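Local structure of tylactone synthase starter module and modules 1 & 2 (Streptomyces fradiae, 2Z5L) at residues Y29-K34 / Y241-S246; R147-V152 / L183-E188; L346-I351 / A440-E445. The protein probably reduces the beta-keto group of a polyketide intermediate as the NADPH-dependent first ketoreductase of the tylosin polyketide synthase, setting the chirality of the hydroxyl. One frame throughout, in Å; residues are numbered along the deposited sequence.

Contact 1: residues Y29-K34 / Y241-S246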
loop_
_atom_site.group_PDB
_atom_site.type_symbol
_atom_site.label_atom_id
_atom_site.label_comp_id
_atom_site.label_asym_id
_atom_site.label_seq_id
_atom_site.Cartn_x
_atom_site.Cartn_y
_atom_site.Cartn_z
ATOM N N TYR A 29 -14.621 1.357 4.047
ATOM C CA TYR A 29 -14.539 0.351 2.996
ATOM C C TYR A 29 -13.449 -0.655 3.336
ATOM O O TYR A 29 -12.611 -0.422 4.214
ATOM C CB TYR A 29 -14.230 0.997 1.650
ATOM C CG TYR A 29 -15.179 2.095 1.245
ATOM C CD1 TYR A 29 -15.064 3.374 1.781
ATOM C CD2 TYR A 29 -16.174 1.865 0.292
ATOM C CE1 TYR A 29 -15.909 4.398 1.373
ATOM C CE2 TYR A 29 -17.030 2.886 -0.122
ATOM C CZ TYR A 29 -16.890 4.150 0.417
ATOM O OH TYR A 29 -17.698 5.182 -0.011
ATOM N N ARG A 30 -13.455 -1.778 2.634
ATOM C CA ARG A 30 -12.462 -2.808 2.883
ATOM C C ARG A 30 -12.190 -3.624 1.631
ATOM O O ARG A 30 -12.887 -3.492 0.623
ATOM C CB ARG A 30 -12.927 -3.725 4.022
ATOM C CG ARG A 30 -14.060 -4.686 3.665
ATOM C CD ARG A 30 -14.475 -5.539 4.865
ATOM N NE ARG A 30 -13.375 -5.744 5.814
ATOM C CZ ARG A 30 -13.186 -5.022 6.919
ATOM N NH1 ARG A 30 -14.027 -4.045 7.226
ATOM N NH2 ARG A 30 -12.153 -5.272 7.716
ATOM N N VAL A 31 -11.169 -4.466 1.694
ATOM C CA VAL A 31 -10.821 -5.289 0.552
ATOM C C VAL A 31 -11.224 -6.737 0.761
ATOM O O VAL A 31 -10.806 -7.385 1.721
ATOM C CB VAL A 31 -9.309 -5.227 0.255
ATOM C CG1 VAL A 31 -8.970 -6.166 -0.895
ATOM C CG2 VAL A 31 -8.911 -3.804 -0.098
ATOM N N THR A 32 -12.052 -7.233 -0.150
ATOM C CA THR A 32 -12.523 -8.606 -0.103
ATOM C C THR A 32 -12.098 -9.318 -1.378
ATOM O O THR A 32 -11.590 -8.694 -2.319
ATOM C CB THR A 32 -14.065 -8.666 0.008
ATOM O OG1 THR A 32 -14.658 -7.865 -1.029
ATOM C CG2 THR A 32 -14.518 -8.164 1.374
ATOM N N TRP A 33 -12.331 -10.625 -1.411
ATOM C CA TRP A 33 -11.956 -11.427 -2.562
ATOM C C TRP A 33 -13.129 -12.171 -3.191
ATOM O O TRP A 33 -13.638 -13.140 -2.628
ATOM C CB TRP A 33 -10.874 -12.424 -2.151
ATOM C CG TRP A 33 -9.573 -11.776 -1.790
ATOM C CD1 TRP A 33 -9.057 -11.592 -0.532
ATOM C CD2 TRP A 33 -8.617 -11.226 -2.701
ATOM N NE1 TRP A 33 -7.837 -10.963 -0.609
ATOM C CE2 TRP A 33 -7.542 -10.726 -1.928
ATOM C CE3 TRP A 33 -8.564 -11.105 -4.100
ATOM C CZ2 TRP A 33 -6.423 -10.116 -2.509
ATOM C CZ3 TRP A 33 -7.451 -10.499 -4.677
ATOM C CH2 TRP A 33 -6.397 -10.013 -3.880
ATOM N N LYS A 34 -13.549 -11.717 -4.367
ATOM C CA LYS A 34 -14.661 -12.349 -5.063
ATOM C C LYS A 34 -14.155 -13.462 -5.980
ATOM O O LYS A 34 -13.488 -13.198 -6.978
ATOM C CB LYS A 34 -15.437 -11.312 -5.883
ATOM C CG LYS A 34 -16.661 -11.872 -6.595
ATOM C CD LYS A 34 -17.461 -10.776 -7.281
ATOM C CE LYS A 34 -18.710 -11.339 -7.955
ATOM N NZ LYS A 34 -18.683 -11.196 -9.441
ATOM N N TYR A 241 -9.325 -15.635 -7.532
ATOM C CA TYR A 241 -10.087 -14.597 -6.857
ATOM C C TYR A 241 -9.714 -13.205 -7.356
ATOM O O TYR A 241 -8.536 -12.897 -7.533
ATOM C CB TYR A 241 -9.845 -14.682 -5.354
ATOM C CG TYR A 241 -10.258 -15.990 -4.721
ATOM C CD1 TYR A 241 -9.512 -17.156 -4.910
ATOM C CD2 TYR A 241 -11.387 -16.057 -3.910
ATOM C CE1 TYR A 241 -9.884 -18.357 -4.297
ATOM C CE2 TYR A 241 -11.770 -17.244 -3.296
ATOM C CZ TYR A 241 -11.016 -18.391 -3.489
ATOM O OH TYR A 241 -11.401 -19.558 -2.867
ATOM N N GLY A 242 -10.722 -12.372 -7.586
ATOM C CA GLY A 242 -10.480 -11.018 -8.044
ATOM C C GLY A 242 -10.664 -10.025 -6.908
ATOM O O GLY A 242 -11.669 -10.067 -6.189
ATOM N N ARG A 243 -9.693 -9.132 -6.742
ATOM C CA ARG A 243 -9.735 -8.128 -5.681
ATOM C C ARG A 243 -10.936 -7.199 -5.846
ATOM O O ARG A 243 -11.245 -6.756 -6.950
ATOM C CB ARG A 243 -8.424 -7.323 -5.684
ATOM C CG ARG A 243 -8.231 -6.391 -4.492
ATOM C CD ARG A 243 -6.745 -6.218 -4.185
ATOM N NE ARG A 243 -6.494 -5.240 -3.129
ATOM C CZ ARG A 243 -6.690 -3.931 -3.256
ATOM N NH1 ARG A 243 -7.141 -3.428 -4.394
ATOM N NH2 ARG A 243 -6.433 -3.117 -2.243
ATOM N N ARG A 244 -11.619 -6.913 -4.743
ATOM C CA ARG A 244 -12.794 -6.039 -4.773
ATOM C C ARG A 244 -12.861 -5.122 -3.558
ATOM O O ARG A 244 -12.482 -5.510 -2.454
ATOM C CB ARG A 244 -14.073 -6.885 -4.814
ATOM C CG ARG A 244 -14.288 -7.671 -6.094
ATOM C CD ARG A 244 -14.619 -6.758 -7.259
ATOM N NE ARG A 244 -15.126 -7.518 -8.395
ATOM C CZ ARG A 244 -14.393 -8.344 -9.133
ATOM N NH1 ARG A 244 -13.105 -8.517 -8.858
ATOM N NH2 ARG A 244 -14.954 -9.009 -10.135
ATOM N N VAL A 245 -13.342 -3.903 -3.766
ATOM C CA VAL A 245 -13.499 -2.961 -2.666
ATOM C C VAL A 245 -14.984 -2.887 -2.304
ATOM O O VAL A 245 -15.824 -2.489 -3.118
ATOM C CB VAL A 245 -12.993 -1.532 -3.027
ATOM C CG1 VAL A 245 -11.478 -1.539 -3.179
ATOM C CG2 VAL A 245 -13.658 -1.038 -4.312
ATOM N N SER A 246 -15.299 -3.274 -1.074
ATOM C CA SER A 246 -16.675 -3.271 -0.599
ATOM C C SER A 246 -16.830 -2.485 0.704
ATOM O O SER A 246 -15.979 -2.563 1.589
ATOM C CB SER A 246 -17.138 -4.716 -0.407
ATOM O OG SER A 246 -16.068 -5.540 0.026
#

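Contact 2: residues R147-V152 / L183-E188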
loop_
_atom_site.group_PDB
_atom_site.type_symbol
_atom_site.label_atom_id
_atom_site.label_comp_id
_atom_site.label_asym_id
_atom_site.label_seq_id
_atom_site.Cartn_x
_atom_site.Cartn_y
_atom_site.Cartn_z
ATOM N N ARG A 147 3.735 -14.059 -4.861
ATOM C CA ARG A 147 3.342 -15.172 -4.011
ATOM C C ARG A 147 3.185 -14.732 -2.558
ATOM O O ARG A 147 4.102 -14.146 -1.974
ATOM C CB ARG A 147 4.393 -16.269 -4.073
ATOM C CG ARG A 147 5.787 -15.759 -3.766
ATOM C CD ARG A 147 6.597 -16.797 -3.023
ATOM N NE ARG A 147 6.017 -17.084 -1.716
ATOM C CZ ARG A 147 6.547 -17.920 -0.830
ATOM N NH1 ARG A 147 7.675 -18.558 -1.113
ATOM N NH2 ARG A 147 5.949 -18.116 0.340
ATOM N N ARG A 148 2.031 -15.043 -1.976
ATOM C CA ARG A 148 1.750 -14.686 -0.592
ATOM C C ARG A 148 1.710 -13.167 -0.435
ATOM O O ARG A 148 1.885 -12.635 0.664
ATOM C CB ARG A 148 2.808 -15.301 0.348
ATOM C CG ARG A 148 2.350 -16.585 1.057
ATOM C CD ARG A 148 3.473 -17.291 1.823
ATOM N NE ARG A 148 4.144 -16.428 2.792
ATOM C CZ ARG A 148 3.573 -15.919 3.878
ATOM N NH1 ARG A 148 4.281 -15.138 4.691
ATOM N NH2 ARG A 148 2.302 -16.191 4.154
ATOM N N ALA A 149 1.471 -12.471 -1.543
ATOM C CA ALA A 149 1.399 -11.015 -1.523
ATOM C C ALA A 149 0.155 -10.557 -0.769
ATOM O O ALA A 149 0.178 -9.547 -0.064
ATOM C CB ALA A 149 1.371 -10.469 -2.947
ATOM N N VAL A 150 -0.926 -11.313 -0.918
ATOM C CA VAL A 150 -2.187 -10.981 -0.273
ATOM C C VAL A 150 -2.813 -12.207 0.387
ATOM O O VAL A 150 -2.737 -13.308 -0.151
ATOM C CB VAL A 150 -3.179 -10.426 -1.300
ATOM C CG1 VAL A 150 -2.686 -9.085 -1.841
ATOM C CG2 VAL A 150 -3.327 -11.423 -2.438
ATOM N N ALA A 151 -3.438 -12.006 1.548
ATOM C CA ALA A 151 -4.090 -13.091 2.281
ATOM C C ALA A 151 -5.551 -13.209 1.851
ATOM O O ALA A 151 -6.374 -12.361 2.191
ATOM C CB ALA A 151 -4.003 -12.828 3.773
ATOM N N VAL A 152 -5.868 -14.261 1.098
ATOM C CA VAL A 152 -7.232 -14.484 0.611
ATOM C C VAL A 152 -7.998 -15.540 1.414
ATOM O O VAL A 152 -9.215 -15.443 1.576
ATOM C CB VAL A 152 -7.232 -14.924 -0.869
ATOM C CG1 VAL A 152 -8.663 -15.116 -1.350
ATOM C CG2 VAL A 152 -6.506 -13.899 -1.720
ATOM N N LEU A 183 -1.714 -7.955 -12.048
ATOM C CA LEU A 183 -1.029 -8.657 -10.957
ATOM C C LEU A 183 -1.715 -10.002 -10.710
ATOM O O LEU A 183 -2.939 -10.074 -10.667
ATOM C CB LEU A 183 -1.099 -7.822 -9.669
ATOM C CG LEU A 183 -0.289 -6.516 -9.601
ATOM C CD1 LEU A 183 -1.064 -5.441 -8.845
ATOM C CD2 LEU A 183 1.048 -6.816 -8.929
ATOM N N ILE A 184 -0.929 -11.059 -10.548
ATOM C CA ILE A 184 -1.476 -12.386 -10.302
ATOM C C ILE A 184 -0.718 -13.034 -9.145
ATOM O O ILE A 184 0.503 -13.186 -9.206
ATOM C CB ILE A 184 -1.320 -13.281 -11.540
ATOM C CG1 ILE A 184 -2.031 -12.650 -12.738
ATOM C CG2 ILE A 184 -1.872 -14.665 -11.249
ATOM C CD1 ILE A 184 -1.741 -13.361 -14.078
ATOM N N ASP A 185 -1.435 -13.426 -8.095
ATOM C CA ASP A 185 -0.796 -14.037 -6.930
ATOM C C ASP A 185 -0.839 -15.569 -6.984
ATOM O O ASP A 185 -1.911 -16.172 -6.958
ATOM C CB ASP A 185 -1.473 -13.539 -5.648
ATOM C CG ASP A 185 -0.608 -13.723 -4.424
ATOM O OD1 ASP A 185 0.519 -13.172 -4.390
ATOM O OD2 ASP A 185 -1.052 -14.412 -3.487
ATOM N N LEU A 186 0.334 -16.190 -7.048
ATOM C CA LEU A 186 0.417 -17.638 -7.121
ATOM C C LEU A 186 0.368 -18.315 -5.757
ATOM O O LEU A 186 0.718 -17.721 -4.738
ATOM C CB LEU A 186 1.691 -18.057 -7.863
ATOM C CG LEU A 186 1.777 -17.561 -9.305
ATOM C CD1 LEU A 186 2.970 -18.196 -9.987
ATOM C CD2 LEU A 186 0.492 -17.900 -10.054
ATOM N N PRO A 187 -0.097 -19.576 -5.726
ATOM C CA PRO A 187 -0.215 -20.392 -4.514
ATOM C C PRO A 187 1.113 -20.580 -3.786
ATOM O O PRO A 187 1.238 -20.246 -2.608
ATOM C CB PRO A 187 -0.766 -21.709 -5.047
ATOM C CG PRO A 187 -1.627 -21.265 -6.190
ATOM C CD PRO A 187 -0.760 -20.239 -6.868
ATOM N N GLU A 188 2.097 -21.121 -4.499
ATOM C CA GLU A 188 3.420 -21.374 -3.934
ATOM C C GLU A 188 3.353 -22.233 -2.678
ATOM O O GLU A 188 2.966 -23.399 -2.742
ATOM C CB GLU A 188 4.129 -20.054 -3.619
ATOM C CG GLU A 188 4.911 -19.464 -4.788
ATOM C CD GLU A 188 6.140 -20.282 -5.141
ATOM O OE1 GLU A 188 5.981 -21.411 -5.656
ATOM O OE2 GLU A 188 7.270 -19.800 -4.891
#

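Contact 3: residues L346-I351 / A440-E445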
loop_
_atom_site.group_PDB
_atom_site.type_symbol
_atom_site.label_atom_id
_atom_site.label_comp_id
_atom_site.label_asym_id
_atom_site.label_seq_id
_atom_site.Cartn_x
_atom_site.Cartn_y
_atom_site.Cartn_z
ATOM N N LEU A 346 5.481 13.682 1.881
ATOM C CA LEU A 346 4.666 13.891 0.694
ATOM C C LEU A 346 5.399 13.348 -0.527
ATOM O O LEU A 346 6.583 13.635 -0.748
ATOM C CB LEU A 346 4.358 15.384 0.505
ATOM C CG LEU A 346 2.923 15.762 0.103
ATOM C CD1 LEU A 346 2.794 17.277 0.054
ATOM C CD2 LEU A 346 2.571 15.155 -1.257
ATOM N N ASP A 347 4.676 12.542 -1.299
ATOM C CA ASP A 347 5.207 11.940 -2.518
ATOM C C ASP A 347 4.365 12.237 -3.744
ATOM O O ASP A 347 3.152 12.039 -3.743
ATOM C CB ASP A 347 5.310 10.414 -2.418
ATOM C CG ASP A 347 5.728 9.782 -3.740
ATOM O OD1 ASP A 347 6.732 10.263 -4.316
ATOM O OD2 ASP A 347 5.067 8.815 -4.209
ATOM N N ASP A 348 5.021 12.712 -4.794
ATOM C CA ASP A 348 4.338 12.977 -6.048
ATOM C C ASP A 348 5.326 12.969 -7.210
ATOM O O ASP A 348 5.847 14.002 -7.634
ATOM C CB ASP A 348 3.502 14.283 -5.982
ATOM C CG ASP A 348 4.331 15.533 -5.679
ATOM O OD1 ASP A 348 5.113 15.522 -4.686
ATOM O OD2 ASP A 348 4.161 16.537 -6.420
ATOM N N ALA A 349 5.592 11.759 -7.696
ATOM C CA ALA A 349 6.493 11.536 -8.814
ATOM C C ALA A 349 5.971 10.381 -9.672
ATOM O O ALA A 349 5.794 9.266 -9.179
ATOM C CB ALA A 349 7.897 11.215 -8.301
ATOM N N VAL A 350 5.704 10.660 -10.946
ATOM C CA VAL A 350 5.225 9.642 -11.864
ATOM C C VAL A 350 6.300 8.597 -12.079
ATOM O O VAL A 350 7.489 8.845 -11.849
ATOM C CB VAL A 350 4.853 10.241 -13.242
ATOM C CG1 VAL A 350 3.620 11.111 -13.107
ATOM C CG2 VAL A 350 6.023 11.048 -13.780
ATOM N N ILE A 351 5.866 7.425 -12.528
ATOM C CA ILE A 351 6.753 6.294 -12.785
ATOM C C ILE A 351 7.947 6.600 -13.685
ATOM O O ILE A 351 9.076 6.152 -13.427
ATOM C CB ILE A 351 5.967 5.142 -13.403
ATOM C CG1 ILE A 351 4.845 4.736 -12.452
ATOM C CG2 ILE A 351 6.906 3.947 -13.688
ATOM C CD1 ILE A 351 3.876 3.723 -13.051
ATOM N N ALA A 440 -0.928 19.510 0.176
ATOM C CA ALA A 440 -1.359 18.657 -0.926
ATOM C C ALA A 440 -0.530 18.906 -2.176
ATOM O O ALA A 440 -0.162 20.045 -2.470
ATOM C CB ALA A 440 -2.831 18.893 -1.226
ATOM N N GLY A 441 -0.242 17.834 -2.910
ATOM C CA GLY A 441 0.545 17.952 -4.121
ATOM C C GLY A 441 -0.204 17.394 -5.306
ATOM O O GLY A 441 -1.433 17.272 -5.272
ATOM N N ALA A 442 0.535 17.043 -6.353
ATOM C CA ALA A 442 -0.084 16.497 -7.551
ATOM C C ALA A 442 -0.972 15.297 -7.212
ATOM O O ALA A 442 -2.061 15.148 -7.769
ATOM C CB ALA A 442 0.998 16.092 -8.585
ATOM N N GLY A 443 -0.515 14.443 -6.301
ATOM C CA GLY A 443 -1.301 13.275 -5.930
ATOM C C GLY A 443 -2.660 13.573 -5.302
ATOM O O GLY A 443 -3.675 12.986 -5.695
ATOM N N GLU A 444 -2.691 14.464 -4.319
ATOM C CA GLU A 444 -3.945 14.814 -3.669
ATOM C C GLU A 444 -4.829 15.506 -4.710
ATOM O O GLU A 444 -6.043 15.299 -4.745
ATOM C CB GLU A 444 -3.686 15.747 -2.480
ATOM C CG GLU A 444 -2.879 15.111 -1.324
ATOM C CD GLU A 444 -1.541 14.557 -1.780
ATOM O OE1 GLU A 444 -0.741 15.304 -2.401
ATOM O OE2 GLU A 444 -1.282 13.368 -1.515
ATOM N N GLU A 445 -4.197 16.316 -5.556
ATOM C CA GLU A 445 -4.888 17.044 -6.617
ATOM C C GLU A 445 -5.604 16.081 -7.569
ATOM O O GLU A 445 -6.691 16.379 -8.059
ATOM C CB GLU A 445 -3.891 17.906 -7.402
ATOM C CG GLU A 445 -3.415 19.136 -6.650
ATOM C CD GLU A 445 -2.280 19.859 -7.352
ATOM O OE1 GLU A 445 -2.180 19.775 -8.598
ATOM O OE2 GLU A 445 -1.487 20.531 -6.662
#

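Contact 1: residues Y29-K34 / Y241-S246
This is an antiparallel beta ladder between strands 28-35 and 239-247, next to each other in the beta structure of this Rossmann-type ketoreductase. R30, T32 and K34 form hydrogen-bonded pairs with S246, R244 and G242. V31-V245 and W33-R243 are the non-hydrogen-bonded pairs between them. Six backbone bonds hold the ladder, and G242 N to K34 O is nearly straight at 174°. Strand 28-35 also bonds to T476 through Y29, which links the ladder to strand 474-477.

On the face with V31 and W33, R243 runs extended across both. Its CB lies 3.5 Å from W33 CZ3, and its CG sits over one face of the indole. V31 CG2 comes within 3.3 Å of R243 NH2, while that nitrogen bonds to T395 O. On the other face, the K34 chain crosses R244, and K34 CD lies over one face of the guanidinium. K34 NZ and R244 NH2 are like charges 4.4 Å apart; R244 also makes a salt bridge to E230, which probably eases the repulsion. Further along, T32 puts its hydroxyl between its backbone N and carbonyl carbon (chi1 52°), and T32 OG1 hydrogen-bonds to S246 OG at 2.9 Å.

Contact 2: residues R147-V152 / L183-E188
The C-terminal ends of neighbouring parallel strands in the Rossmann-like N-terminal half of the chain form this contact. The loop after strand 140-147 turns over the end of the neighbouring strand 180-186, and D185 holds the turn. D185 OD1 accepts a hydrogen bond from A149 N at 3.1 Å, with an N-H...O angle of 153°. The donor meets the syn side of the carboxylate, somewhat tilted from its plane. D185 CG is anti to its backbone N (chi1 -160°), which carries the carboxylate over to the loop backbone. A149 CB packs 3.2 Å from the same OD1. V150 CG2 lies alongside, 3.9 Å from D185 OD2. W166 of helix 160-175 packs on both A149 and D185. OD1 has a further bond to T146 OG1, just before the loop, and OD2 makes a salt bridge to R236.

The second patch joins R147 and E188, the last residue modelled before the gap at 189-212. Their side chains cross at about a right angle. E188 CB lies over one face of the R147 guanidinium, 4.0 Å above the plane and toward its rim. The charged pair itself is long, with R147 NH1 4.0 Å from E188 OE2. That oxygen lies well out of the guanidinium plane, so no N-H points at it; the two flat groups are 88° apart. R147 NE and L186 O are buried here and have no partner in the model.

The two patches thus differ in chemistry. E188 offers R147 aliphatic packing and a general charge attraction. D185 is gripped through both oxygens, and R236 probably favours its ionised form.

Contact 3: residues L346-I351 / A440-E445
L346 meets E444 through one methyl: L346 CD2 lies 3.5 Å from E444 OE1, and the two side chains cross obliquely. The same methyl is 4.2 Å from G441 N. Two residues on, D348 leans over the start of helix 442-450. Its CB is 4.0 Å from A442 CB and equally far from G443 N. D348 OD2 stays 3.7 Å from A442 N, and no hydrogen bond joins the two segments. A carboxylate near a helix N-terminus would probably still be favoured by the helix dipole.

L346-D347-D348 matches the LDD motif that marks B-type ketoreductases. The helix follows strand 426-430, where ketoreductases carry the lid helix of the substrate groove, so the contact probably lies beside that groove.

The next shell fixes both sides. G441 is the N-cap residue, and G441 N donates to E444 OE1 at 2.6 Å, using the anti lone pair. This supplies one half of a capping box. The E444 chain bends at chi2 (56°) and so folds back to reach G441. E444 OE2 then takes a bond from Q401 NE2, which also bonds to D347 O. One amide group thus bridges the loop and the helix. D347 OD2 has a weak bond from Y404 N at the start of helix 402-419, while N398 ND2 holds G443 O.

Overall arrangement
Along the chain, contact 2 falls between the two strands of contact 1, and contact 3 comes after both. Contacts 1 and 2 have centres 14 Å apart and touch. The indole of W33 packs on V150 and V152, with W33 CE2 3.3 Å from V152 CG2. Y241 also packs on V152. Strand 232-236 lies between strands 180-186 and 239-247, so both contacts belong to the same run of strands. Contact 3 lies on the other side of the chain's centre from contact 2, with nearest atoms about 11 Å apart. Contacts 1 and 2 thus build the N-terminal half and its junction, while contact 3 probably lies beside the substrate groove.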